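Local coordinates for protein putative TRAP PERIPLASMIC SOLUTE BINDING PROTEIN (Haemophilus influenzae, PDB 4PBQ) that binds L-gulonate and probably delivers sugar acids of this kind in the periplasm to a TRAP membrane transporter, at residues 241-244 and 245-248; 260-263 and 264-268; 288-291 and 292-296; 307-310 and 311-315. All coordinates share one frame; numbering follows the deposited sequence. Where two conformers were deposited one is given.

All four contacts are local, each made by neighbouring turns or a cap of one continuous run. Contacts 1 and 2 follow each other along the chain: 241-248 turns from helix 240-243 to the start of helix 248-281, and 260-268 lies within that long helix. Contacts 3 and 4 share helix 292-312, one at its N-terminal cap and the other at its C-terminal end, with centres about 28 Å apart. Contact 2 is closest to the chain's centre and has the most regular bonding. Contacts 1, 2 and 3 are partly buried, and contact 4 is a surface contact. Chemistry changes with place: tight-turn bonds, i to i+4 bonds, a serine cap, then weak shared bonds.

Contact 1 of 4, residues 241-244 and 245-248; sequences KTWN and KIPK
K245 and I246 fold back onto the last turn of helix 240-243 through two i to i+3 backbone hydrogen bonds, K245 N to T242 O and I246 N to W243 O, both 3.0 Å long, the second closing a type I beta turn from W243 to I246. At T242 O the donor stands 56° out of the carbonyl plane, and at W243 O 58°, so neither N-H follows a lone pair; this fits the tight curvature of the turn.

The side chains lie along the helix's last carbonyls. CG1 of I246 comes within 3.4 Å of T242 O, flanking with an aliphatic branch the oxygen that K245 N already occupies. With CG1 anti to its carbonyl carbon (chi1 -61°), the branch leads back to the helix, and CD1 reaches CE3 of W243 at 4.2 Å. The two side chains cross there at about a right angle, the methyl meeting the indole obliquely. K245 uses its aliphatic part: CG sits 3.4 Å from K241 O, and CD and CE keep close to that oxygen before the ammonium end leads away.

Around this turn, W243 packs on E255 of helix 248-281 and on K137 and L139 of strand 136-151, while I246 rests on F254 and on Y59 of strand 59-64. P247 then takes the N-cap position of helix 248-281.

The chemistry implies a polar turn with an apolar underside: the closing bonds fix the backbone, W243 O gains a second donor in Q251 NE2, and the buried indole and isoleucine join the turn to helix and sheet.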
loop_
_atom_site.group_PDB
_atom_site.type_symbol
_atom_site.label_atom_id
_atom_site.label_comp_id
_atom_site.label_asym_id
_atom_site.label_seq_id
_atom_site.Cartn_x
_atom_site.Cartn_y
_atom_site.Cartn_z
ATOM N N LYS A 241 7.924 -9.177 -19.019
ATOM C CA LYS A 241 7.661 -9.648 -20.371
ATOM C C LYS A 241 7.335 -8.488 -21.296
ATOM O O LYS A 241 7.780 -8.476 -22.444
ATOM C CB LYS A 241 6.540 -10.669 -20.384
ATOM C CG LYS A 241 6.905 -12.004 -19.733
ATOM C CD LYS A 241 5.693 -12.938 -19.687
ATOM C CE LYS A 241 6.096 -14.416 -19.675
ATOM N NZ LYS A 241 7.065 -14.753 -18.592
ATOM N N THR A 242 6.560 -7.526 -20.789
ATOM C CA THR A 242 6.290 -6.291 -21.518
ATOM C C THR A 242 7.535 -5.411 -21.645
ATOM O O THR A 242 7.870 -4.907 -22.738
ATOM C CB THR A 242 5.164 -5.527 -20.835
ATOM O OG1 THR A 242 3.943 -6.259 -21.006
ATOM C CG2 THR A 242 5.020 -4.136 -21.397
ATOM N N TRP A 243 8.229 -5.220 -20.532
ATOM C CA TRP A 243 9.412 -4.365 -20.496
ATOM C C TRP A 243 10.487 -4.830 -21.484
ATOM O O TRP A 243 11.111 -4.017 -22.142
ATOM C CB TRP A 243 9.968 -4.364 -19.074
ATOM C CG TRP A 243 10.942 -3.278 -18.708
ATOM C CD1 TRP A 243 12.220 -3.465 -18.246
ATOM C CD2 TRP A 243 10.730 -1.849 -18.711
ATOM N NE1 TRP A 243 12.812 -2.267 -17.978
ATOM C CE2 TRP A 243 11.925 -1.256 -18.240
ATOM C CE3 TRP A 243 9.656 -1.024 -19.058
ATOM C CZ2 TRP A 243 12.089 0.125 -18.148
ATOM C CZ3 TRP A 243 9.798 0.343 -18.940
ATOM C CH2 TRP A 243 11.003 0.911 -18.483
ATOM N N ASN A 244 10.673 -6.143 -21.622
ATOM C CA ASN A 244 11.721 -6.660 -22.485
ATOM C C ASN A 244 11.401 -6.559 -23.979
ATOM O O ASN A 244 12.214 -6.939 -24.810
ATOM C CB ASN A 244 12.052 -8.107 -22.107
ATOM C CG ASN A 244 12.810 -8.214 -20.799
ATOM O OD1 ASN A 244 13.406 -7.245 -20.319
ATOM N ND2 ASN A 244 12.794 -9.405 -20.211
ATOM N N LYS A 245 10.219 -6.046 -24.306
ATOM C CA LYS A 245 9.840 -5.779 -25.687
ATOM C C LYS A 245 10.012 -4.296 -26.027
ATOM O O LYS A 245 9.833 -3.885 -27.187
ATOM C CB LYS A 245 8.380 -6.173 -25.894
ATOM C CG LYS A 245 8.089 -7.674 -25.765
ATOM C CD LYS A 245 6.556 -7.901 -25.830
ATOM C CE LYS A 245 6.169 -9.324 -25.523
ATOM N NZ LYS A 245 6.693 -10.284 -26.529
ATOM N N ILE A 246 10.387 -3.514 -25.017
ATOM C CA ILE A 246 10.489 -2.068 -25.156
ATOM C C ILE A 246 11.955 -1.697 -25.245
ATOM O O ILE A 246 12.728 -1.951 -24.326
ATOM C CB ILE A 246 9.834 -1.367 -23.966
ATOM C CG1 ILE A 246 8.346 -1.714 -23.894
ATOM C CG2 ILE A 246 10.009 0.142 -24.059
ATOM C CD1 ILE A 246 7.647 -1.113 -22.706
ATOM N N PRO A 247 12.351 -1.040 -26.340
ATOM C CA PRO A 247 13.772 -0.697 -26.444
ATOM C C PRO A 247 14.153 0.353 -25.417
ATOM O O PRO A 247 13.299 1.117 -24.947
ATOM C CB PRO A 247 13.912 -0.128 -27.862
ATOM C CG PRO A 247 12.518 0.304 -28.235
ATOM C CD PRO A 247 11.591 -0.667 -27.539
ATOM N N LYS A 248 15.438 0.416 -25.097
ATOM C CA LYS A 248 15.916 1.357 -24.100
ATOM C C LYS A 248 15.493 2.806 -24.380
ATOM O O LYS A 248 15.151 3.547 -23.460
ATOM C CB LYS A 248 17.423 1.288 -24.001
ATOM C CG LYS A 248 18.014 2.197 -22.953
ATOM C CD LYS A 248 18.255 1.428 -21.674
ATOM C CE LYS A 248 18.960 2.265 -20.632
ATOM N NZ LYS A 248 18.842 1.601 -19.303
#

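Contact 2 of 4, residues 260-263 and 264-268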
loop_
_atom_site.group_PDB
_atom_site.type_symbol
_atom_site.label_atom_id
_atom_site.label_comp_id
_atom_site.label_asym_id
_atom_site.label_seq_id
_atom_site.Cartn_x
_atom_site.Cartn_y
_atom_site.Cartn_z
ATOM N N LEU A 260 8.026 11.526 -12.872
ATOM C CA LEU A 260 7.017 12.587 -12.767
ATOM C C LEU A 260 5.778 12.095 -12.006
ATOM O O LEU A 260 5.290 12.781 -11.091
ATOM C CB LEU A 260 6.608 13.085 -14.157
ATOM C CG LEU A 260 5.666 14.297 -14.227
ATOM C CD1 LEU A 260 6.297 15.544 -13.606
ATOM C CD2 LEU A 260 5.250 14.577 -15.691
ATOM N N TYR A 261 5.282 10.905 -12.353
ATOM C CA TYR A 261 4.179 10.289 -11.610
ATOM C C TYR A 261 4.504 10.267 -10.105
ATOM O O TYR A 261 3.690 10.682 -9.277
ATOM C CB TYR A 261 3.894 8.874 -12.108
ATOM C CG TYR A 261 3.054 8.092 -11.120
ATOM C CD1 TYR A 261 1.668 8.202 -11.132
ATOM C CD2 TYR A 261 3.635 7.299 -10.147
ATOM C CE1 TYR A 261 0.889 7.512 -10.230
ATOM C CE2 TYR A 261 2.861 6.631 -9.223
ATOM C CZ TYR A 261 1.477 6.746 -9.272
ATOM O OH TYR A 261 0.660 6.100 -8.368
ATOM N N GLN A 262 5.709 9.825 -9.768
ATOM C CA GLN A 262 6.069 9.615 -8.364
ATOM C C GLN A 262 6.073 10.944 -7.610
ATOM O O GLN A 262 5.508 11.046 -6.514
ATOM C CB GLN A 262 7.425 8.915 -8.245
ATOM C CG GLN A 262 7.845 8.671 -6.817
ATOM C CD GLN A 262 9.033 7.761 -6.713
ATOM O OE1 GLN A 262 9.143 6.756 -7.431
ATOM N NE2 GLN A 262 9.940 8.104 -5.823
ATOM N N GLU A 263 6.719 11.963 -8.176
ATOM C CA GLU A 263 6.784 13.265 -7.524
ATOM C C GLU A 263 5.381 13.815 -7.329
ATOM O O GLU A 263 5.039 14.302 -6.256
ATOM C CB GLU A 263 7.596 14.265 -8.362
ATOM C CG GLU A 263 7.444 15.718 -7.916
ATOM C CD GLU A 263 7.857 16.734 -8.993
ATOM O OE1 GLU A 263 8.474 16.326 -10.007
ATOM O OE2 GLU A 263 7.541 17.938 -8.827
ATOM N N LYS A 264 4.572 13.753 -8.379
ATOM C CA LYS A 264 3.248 14.361 -8.341
ATOM C C LYS A 264 2.292 13.577 -7.445
ATOM O O LYS A 264 1.418 14.177 -6.777
ATOM C CB LYS A 264 2.664 14.473 -9.758
ATOM C CG LYS A 264 3.454 15.440 -10.636
ATOM C CD LYS A 264 3.282 16.881 -10.173
ATOM C CE LYS A 264 3.758 17.848 -11.232
ATOM N NZ LYS A 264 4.538 18.967 -10.657
ATOM N N GLU A 265 2.442 12.252 -7.426
ATOM C CA GLU A 265 1.562 11.415 -6.628
ATOM C C GLU A 265 1.818 11.589 -5.122
ATOM O O GLU A 265 0.878 11.664 -4.356
ATOM C CB GLU A 265 1.662 9.936 -6.987
ATOM C CG GLU A 265 0.483 9.093 -6.429
ATOM C CD GLU A 265 0.702 8.546 -5.026
ATOM O OE1 GLU A 265 1.860 8.564 -4.575
ATOM O OE2 GLU A 265 -0.289 8.091 -4.388
ATOM N N TRP A 266 3.080 11.641 -4.720
ATOM C CA TRP A 266 3.404 11.920 -3.311
ATOM C C TRP A 266 2.799 13.251 -2.885
ATOM O O TRP A 266 2.134 13.326 -1.875
ATOM C CB TRP A 266 4.911 11.911 -3.051
ATOM C CG TRP A 266 5.430 10.527 -2.819
ATOM C CD1 TRP A 266 5.958 9.681 -3.759
ATOM C CD2 TRP A 266 5.448 9.793 -1.565
ATOM N NE1 TRP A 266 6.288 8.465 -3.178
ATOM C CE2 TRP A 266 6.012 8.522 -1.836
ATOM C CE3 TRP A 266 5.063 10.098 -0.245
ATOM C CZ2 TRP A 266 6.170 7.548 -0.847
ATOM C CZ3 TRP A 266 5.229 9.132 0.733
ATOM C CH2 TRP A 266 5.791 7.877 0.424
ATOM N N GLU A 267 3.042 14.294 -3.675
ATOM C CA GLU A 267 2.503 15.617 -3.391
ATOM C C GLU A 267 0.979 15.607 -3.273
ATOM O O GLU A 267 0.407 16.145 -2.304
ATOM C CB GLU A 267 2.960 16.588 -4.491
ATOM C CG GLU A 267 2.443 18.005 -4.360
ATOM C CD GLU A 267 3.034 18.944 -5.404
ATOM O OE1 GLU A 267 2.876 18.687 -6.617
ATOM O OE2 GLU A 267 3.665 19.938 -4.999
ATOM N N LEU A 268 0.311 15.020 -4.259
ATOM C CA LEU A 268 -1.138 14.973 -4.273
ATOM C C LEU A 268 -1.696 14.101 -3.137
ATOM O O LEU A 268 -2.717 14.428 -2.518
ATOM C CB LEU A 268 -1.623 14.450 -5.633
ATOM C CG LEU A 268 -3.143 14.463 -5.784
ATOM C CD1 LEU A 268 -3.709 15.865 -5.616
ATOM C CD2 LEU A 268 -3.570 13.904 -7.145
HETATM O O HOH W 1 5.098 19.276 -8.203
#
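L260 O accepts from K264 N at 3.0 Å, one of the regular i to i+4 bonds of helix 248-281, while the CD1 methyl of L260 touches CG of K264 at 4.1 Å. Y261 accepts from E265 N and places its ring beside that glutamate. CB of E265 lies over one ring face, 4.1 Å from the centroid and 18° off the normal, a CH-pi contact, with ring and carboxylate planes only 19° apart. Q262 and W266 run side by side: CG of Q262 meets CD1 of the indole at 3.7 Å, and Q262 O, bonded to W266 N, lies in the ring plane at that edge. E263, extended with CG anti to N (chi1 167°), reaches K264 NZ through OE2 in a long salt bridge of 3.7 Å. A water donates to E263 OE2 at 2.9 Å and to E267 OE1 at 2.8 Å; its approach to K264 NZ is short, and doubtful.

The chemistry divides helix 248-281 by side. The water bridging both carboxylates, with K264 beside E263, probably eases repulsion between E263 and E267. E265 OE1 and W266 NE1 bond M143 N and Y141 O of strand 136-151, and Q262 NE2 bonds E120 OE2 just after helix 112-119.

Contact 3 of 4, residues 288-291 and 292-296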
loop_
_atom_site.group_PDB
_atom_site.type_symbol
_atom_site.label_atom_id
_atom_site.label_comp_id
_atom_site.label_asym_id
_atom_site.label_seq_id
_atom_site.Cartn_x
_atom_site.Cartn_y
_atom_site.Cartn_z
ATOM N N ILE A 288 -10.387 8.862 16.744
ATOM C CA ILE A 288 -9.689 8.760 18.014
ATOM C C ILE A 288 -8.189 8.873 17.750
ATOM O O ILE A 288 -7.624 8.096 16.966
ATOM C CB ILE A 288 -10.065 7.428 18.702
ATOM C CG1 ILE A 288 -11.559 7.470 19.079
ATOM C CG2 ILE A 288 -9.185 7.164 19.914
ATOM C CD1 ILE A 288 -12.138 6.155 19.558
ATOM N N VAL A 289 -7.549 9.879 18.331
ATOM C CA VAL A 289 -6.088 9.937 18.288
ATOM C C VAL A 289 -5.559 9.228 19.537
ATOM O O VAL A 289 -5.894 9.617 20.648
ATOM C CB VAL A 289 -5.580 11.373 18.242
ATOM C CG1 VAL A 289 -4.056 11.392 18.121
ATOM C CG2 VAL A 289 -6.227 12.119 17.070
ATOM N N PRO A 290 -4.764 8.156 19.360
ATOM C CA PRO A 290 -4.360 7.393 20.543
ATOM C C PRO A 290 -3.585 8.245 21.534
ATOM O O PRO A 290 -2.815 9.119 21.135
ATOM C CB PRO A 290 -3.459 6.290 19.967
ATOM C CG PRO A 290 -3.941 6.115 18.575
ATOM C CD PRO A 290 -4.352 7.486 18.109
ATOM N N SER A 291 -3.794 7.977 22.810
ATOM C CA SER A 291 -3.021 8.622 23.854
ATOM C C SER A 291 -1.560 8.185 23.775
ATOM O O SER A 291 -1.228 7.204 23.119
ATOM C CB SER A 291 -3.577 8.224 25.215
ATOM O OG SER A 291 -3.466 6.822 25.399
ATOM N N GLU A 292 -0.683 8.880 24.486
ATOM C CA GLU A 292 0.709 8.470 24.519
ATOM C C GLU A 292 0.830 7.035 25.025
ATOM O O GLU A 292 1.633 6.273 24.516
ATOM C CB GLU A 292 1.547 9.394 25.413
ATOM C CG GLU A 292 3.020 8.980 25.462
ATOM C CD GLU A 292 3.778 9.522 26.673
ATOM O OE1 GLU A 292 3.231 10.375 27.407
ATOM O OE2 GLU A 292 4.934 9.081 26.887
ATOM N N ALA A 293 0.052 6.687 26.050
ATOM C CA ALA A 293 0.094 5.339 26.626
ATOM C C ALA A 293 -0.402 4.245 25.663
ATOM O O ALA A 293 0.187 3.160 25.570
ATOM C CB ALA A 293 -0.700 5.300 27.931
ATOM N N PHE A 294 -1.491 4.533 24.961
ATOM C CA PHE A 294 -2.050 3.592 23.987
ATOM C C PHE A 294 -1.031 3.389 22.861
ATOM O O PHE A 294 -0.747 2.261 22.429
ATOM C CB PHE A 294 -3.372 4.160 23.461
ATOM C CG PHE A 294 -4.171 3.211 22.583
ATOM C CD1 PHE A 294 -3.822 1.882 22.435
ATOM C CD2 PHE A 294 -5.282 3.686 21.893
ATOM C CE1 PHE A 294 -4.576 1.049 21.611
ATOM C CE2 PHE A 294 -6.033 2.864 21.067
ATOM C CZ PHE A 294 -5.694 1.548 20.938
ATOM N N LYS A 295 -0.486 4.503 22.389
ATOM C CA LYS A 295 0.599 4.507 21.418
ATOM C C LYS A 295 1.789 3.647 21.843
ATOM O O LYS A 295 2.279 2.809 21.099
ATOM C CB LYS A 295 1.105 5.930 21.266
ATOM C CG LYS A 295 1.449 6.347 19.889
ATOM C CD LYS A 295 0.527 7.483 19.444
ATOM C CE LYS A 295 1.298 8.719 19.013
ATOM N NZ LYS A 295 1.414 9.742 20.081
ATOM N N ASN A 296 2.296 3.897 23.040
ATOM C CA ASN A 296 3.445 3.171 23.507
ATOM C C ASN A 296 3.146 1.691 23.670
ATOM O O ASN A 296 3.984 0.855 23.378
ATOM C CB ASN A 296 3.912 3.743 24.835
ATOM C CG ASN A 296 4.521 5.113 24.690
ATOM O OD1 ASN A 296 4.976 5.491 23.611
ATOM N ND2 ASN A 296 4.553 5.866 25.786
#
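S291 OG caps the backbone N-H of F294 at the start of helix 292-312. S291 is the N-cap of that helix, and its OG accepts from F294 N at 3.1 Å with an N-H...O angle of 160°. The serine's chi1 of 62° sets OG between its own N and carbonyl carbon, from where it reaches over the first turn; CB of F294 follows at 3.3 Å from the same oxygen. The main chain adds the first regular helical bond, K295 N to S291 O, 2.9 Å long and nearly straight. One residue thus serves two successive N-H groups, one with its side chain and one with its carbonyl; F294 N, lying too early in the helix for a carbonyl of a preceding turn, takes the serine OG.

Apolar contact comes from P290, just before the cap. Its CB lies 3.7 Å from CD2 of F294, meeting the ring obliquely, and 4.2 Å from CD of K295, whose bent chain brings aliphatic carbons back along the proline. The lysine's CB also passes 3.2 Å from S291 O.

The charged and amide groups contribute least: N296 ND2 reaches E292 OE2 in a weak bond at 3.4 Å, linking two side chains one turn apart on the helix.

In the fold, this capped start joins strand 286-288 to helix 292-312. Backbone bonds from I288 to I224 and Q226 hold the strand end beside strand 223-225, P290 rests on Q226, and the F294 ring turns inward onto I225 of that strand and meets the ring of F161 with planes about 50° apart.

Contact 4 of 4, residues 307-310 and 311-315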
loop_
_atom_site.group_PDB
_atom_site.type_symbol
_atom_site.label_atom_id
_atom_site.label_comp_id
_atom_site.label_asym_id
_atom_site.label_seq_id
_atom_site.Cartn_x
_atom_site.Cartn_y
_atom_site.Cartn_z
ATOM N N ASP A 307 11.489 -9.240 16.646
ATOM C CA ASP A 307 12.274 -10.317 17.228
ATOM C C ASP A 307 12.281 -11.510 16.288
ATOM O O ASP A 307 13.320 -12.165 16.071
ATOM C CB ASP A 307 11.700 -10.751 18.575
ATOM C CG ASP A 307 11.794 -9.666 19.629
ATOM O OD1 ASP A 307 12.611 -8.724 19.471
ATOM O OD2 ASP A 307 11.042 -9.762 20.620
ATOM N N SER A 308 11.107 -11.816 15.758
ATOM C CA SER A 308 10.963 -12.937 14.862
ATOM C C SER A 308 11.686 -12.656 13.524
ATOM O O SER A 308 12.363 -13.536 12.998
ATOM C CB SER A 308 9.475 -13.246 14.669
ATOM O OG SER A 308 9.275 -14.319 13.774
ATOM N N PHE A 309 11.581 -11.443 12.979
ATOM C CA PHE A 309 12.242 -11.159 11.700
ATOM C C PHE A 309 13.748 -11.425 11.813
ATOM O O PHE A 309 14.365 -12.004 10.932
ATOM C CB PHE A 309 12.091 -9.683 11.252
ATOM C CG PHE A 309 10.671 -9.203 11.048
ATOM C CD1 PHE A 309 9.697 -10.023 10.536
ATOM C CD2 PHE A 309 10.343 -7.884 11.347
ATOM C CE1 PHE A 309 8.395 -9.537 10.345
ATOM C CE2 PHE A 309 9.059 -7.408 11.164
ATOM C CZ PHE A 309 8.094 -8.244 10.651
ATOM N N TYR A 310 14.341 -10.975 12.905
ATOM C CA TYR A 310 15.776 -11.107 13.081
ATOM C C TYR A 310 16.210 -12.570 13.257
ATOM O O TYR A 310 17.347 -12.919 12.945
ATOM C CB TYR A 310 16.230 -10.235 14.252
ATOM C CG TYR A 310 16.034 -8.745 14.005
ATOM C CD1 TYR A 310 16.315 -8.178 12.764
ATOM C CD2 TYR A 310 15.560 -7.906 15.004
ATOM C CE1 TYR A 310 16.141 -6.822 12.533
ATOM C CE2 TYR A 310 15.381 -6.554 14.777
ATOM C CZ TYR A 310 15.676 -6.016 13.543
ATOM O OH TYR A 310 15.501 -4.666 13.317
ATOM N N LYS A 311 15.309 -13.418 13.736
ATOM C CA LYS A 311 15.606 -14.840 13.868
ATOM C C LYS A 311 15.436 -15.647 12.588
ATOM O O LYS A 311 16.070 -16.692 12.433
ATOM C CB LYS A 311 14.731 -15.481 14.938
ATOM C CG LYS A 311 14.984 -14.961 16.316
ATOM C CD LYS A 311 14.425 -15.905 17.363
ATOM C CE LYS A 311 14.697 -15.388 18.766
ATOM N NZ LYS A 311 16.090 -14.872 18.933
ATOM N N LYS A 312 14.562 -15.210 11.691
ATOM C CA LYS A 312 14.209 -16.046 10.546
ATOM C C LYS A 312 14.745 -15.503 9.222
ATOM O O LYS A 312 14.835 -16.242 8.239
ATOM C CB LYS A 312 12.691 -16.242 10.484
ATOM C CG LYS A 312 11.902 -14.984 10.219
ATOM C CD LYS A 312 10.390 -15.244 10.335
ATOM C CE LYS A 312 9.590 -13.939 10.253
ATOM N NZ LYS A 312 8.109 -14.124 10.188
ATOM N N TYR A 313 15.114 -14.224 9.206
ATOM C CA TYR A 313 15.656 -13.586 8.001
ATOM C C TYR A 313 17.112 -13.166 8.217
ATOM O O TYR A 313 17.398 -12.319 9.061
ATOM C CB TYR A 313 14.847 -12.350 7.643
ATOM C CG TYR A 313 13.376 -12.573 7.405
ATOM C CD1 TYR A 313 12.900 -13.749 6.834
ATOM C CD2 TYR A 313 12.464 -11.608 7.771
ATOM C CE1 TYR A 313 11.552 -13.934 6.620
ATOM C CE2 TYR A 313 11.122 -11.782 7.560
ATOM C CZ TYR A 313 10.667 -12.947 6.985
ATOM O OH TYR A 313 9.311 -13.098 6.765
ATOM N N ASP A 314 18.027 -13.753 7.453
ATOM C CA ASP A 314 19.449 -13.436 7.590
ATOM C C ASP A 314 19.794 -12.033 7.089
ATOM O O ASP A 314 20.899 -11.547 7.329
ATOM C CB ASP A 314 20.299 -14.460 6.824
ATOM C CG ASP A 314 20.393 -14.144 5.341
ATOM O OD1 ASP A 314 21.347 -13.443 4.945
ATOM O OD2 ASP A 314 19.512 -14.581 4.575
ATOM N N TRP A 315 18.857 -11.384 6.402
ATOM C CA TRP A 315 19.094 -10.050 5.845
ATOM C C TRP A 315 18.468 -8.929 6.661
ATOM O O TRP A 315 18.704 -7.750 6.387
ATOM C CB TRP A 315 18.526 -9.983 4.421
ATOM C CG TRP A 315 17.121 -10.534 4.313
ATOM C CD1 TRP A 315 16.769 -11.803 3.949
ATOM C CD2 TRP A 315 15.891 -9.845 4.591
ATOM N NE1 TRP A 315 15.412 -11.947 3.989
ATOM C CE2 TRP A 315 14.845 -10.759 4.375
ATOM C CE3 TRP A 315 15.575 -8.549 5.004
ATOM C CZ2 TRP A 315 13.507 -10.417 4.556
ATOM C CZ3 TRP A 315 14.250 -8.214 5.194
ATOM C CH2 TRP A 315 13.231 -9.140 4.963
HETATM O O HOH W 2 15.463 -11.760 17.619
#
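F309 and Y313 meet across the C-terminal end of helix 292-312, where the regular i to i+4 pattern gives out and Y313 is the first residue to leave helical backbone angles. Its N still bonds F309 O, at 2.9 Å and 149°. By contrast, K311 N and K312 N make only weak bonds, shared between i-3 and i-4 carbonyls, with S308 O accepting from both.

F309 and Y313 have closely matching torsions, each with CG anti to its carbonyl carbon (chi1 -60° and -58°). Their side chains lie side by side and point in the same direction. CD1 of F309 comes to 3.7 Å from CE2 of Y313, an oblique approach. With CG lodged between N and the carbonyl carbon and an extended chain beyond, K312 runs alongside F309, its CE near the phenyl plane at the edge, 3.9 Å from CD1. Its CE also passes 3.6 Å from S308 OG. The Y313 ring is sandwiched, CG of K312 standing 3.7 Å above its centre and W315 CZ2 over the rim of the opposite face.

Outside the segments, F309 stacks on W105 and meets Y306 edge-to-face, while Y313 packs on P98 and W105. D307 OD1 forms a salt bridge with K303. On the other flank, one water donates to D307 O at 2.7 Å and accepts a weak bond from K311 NZ at 3.4 Å.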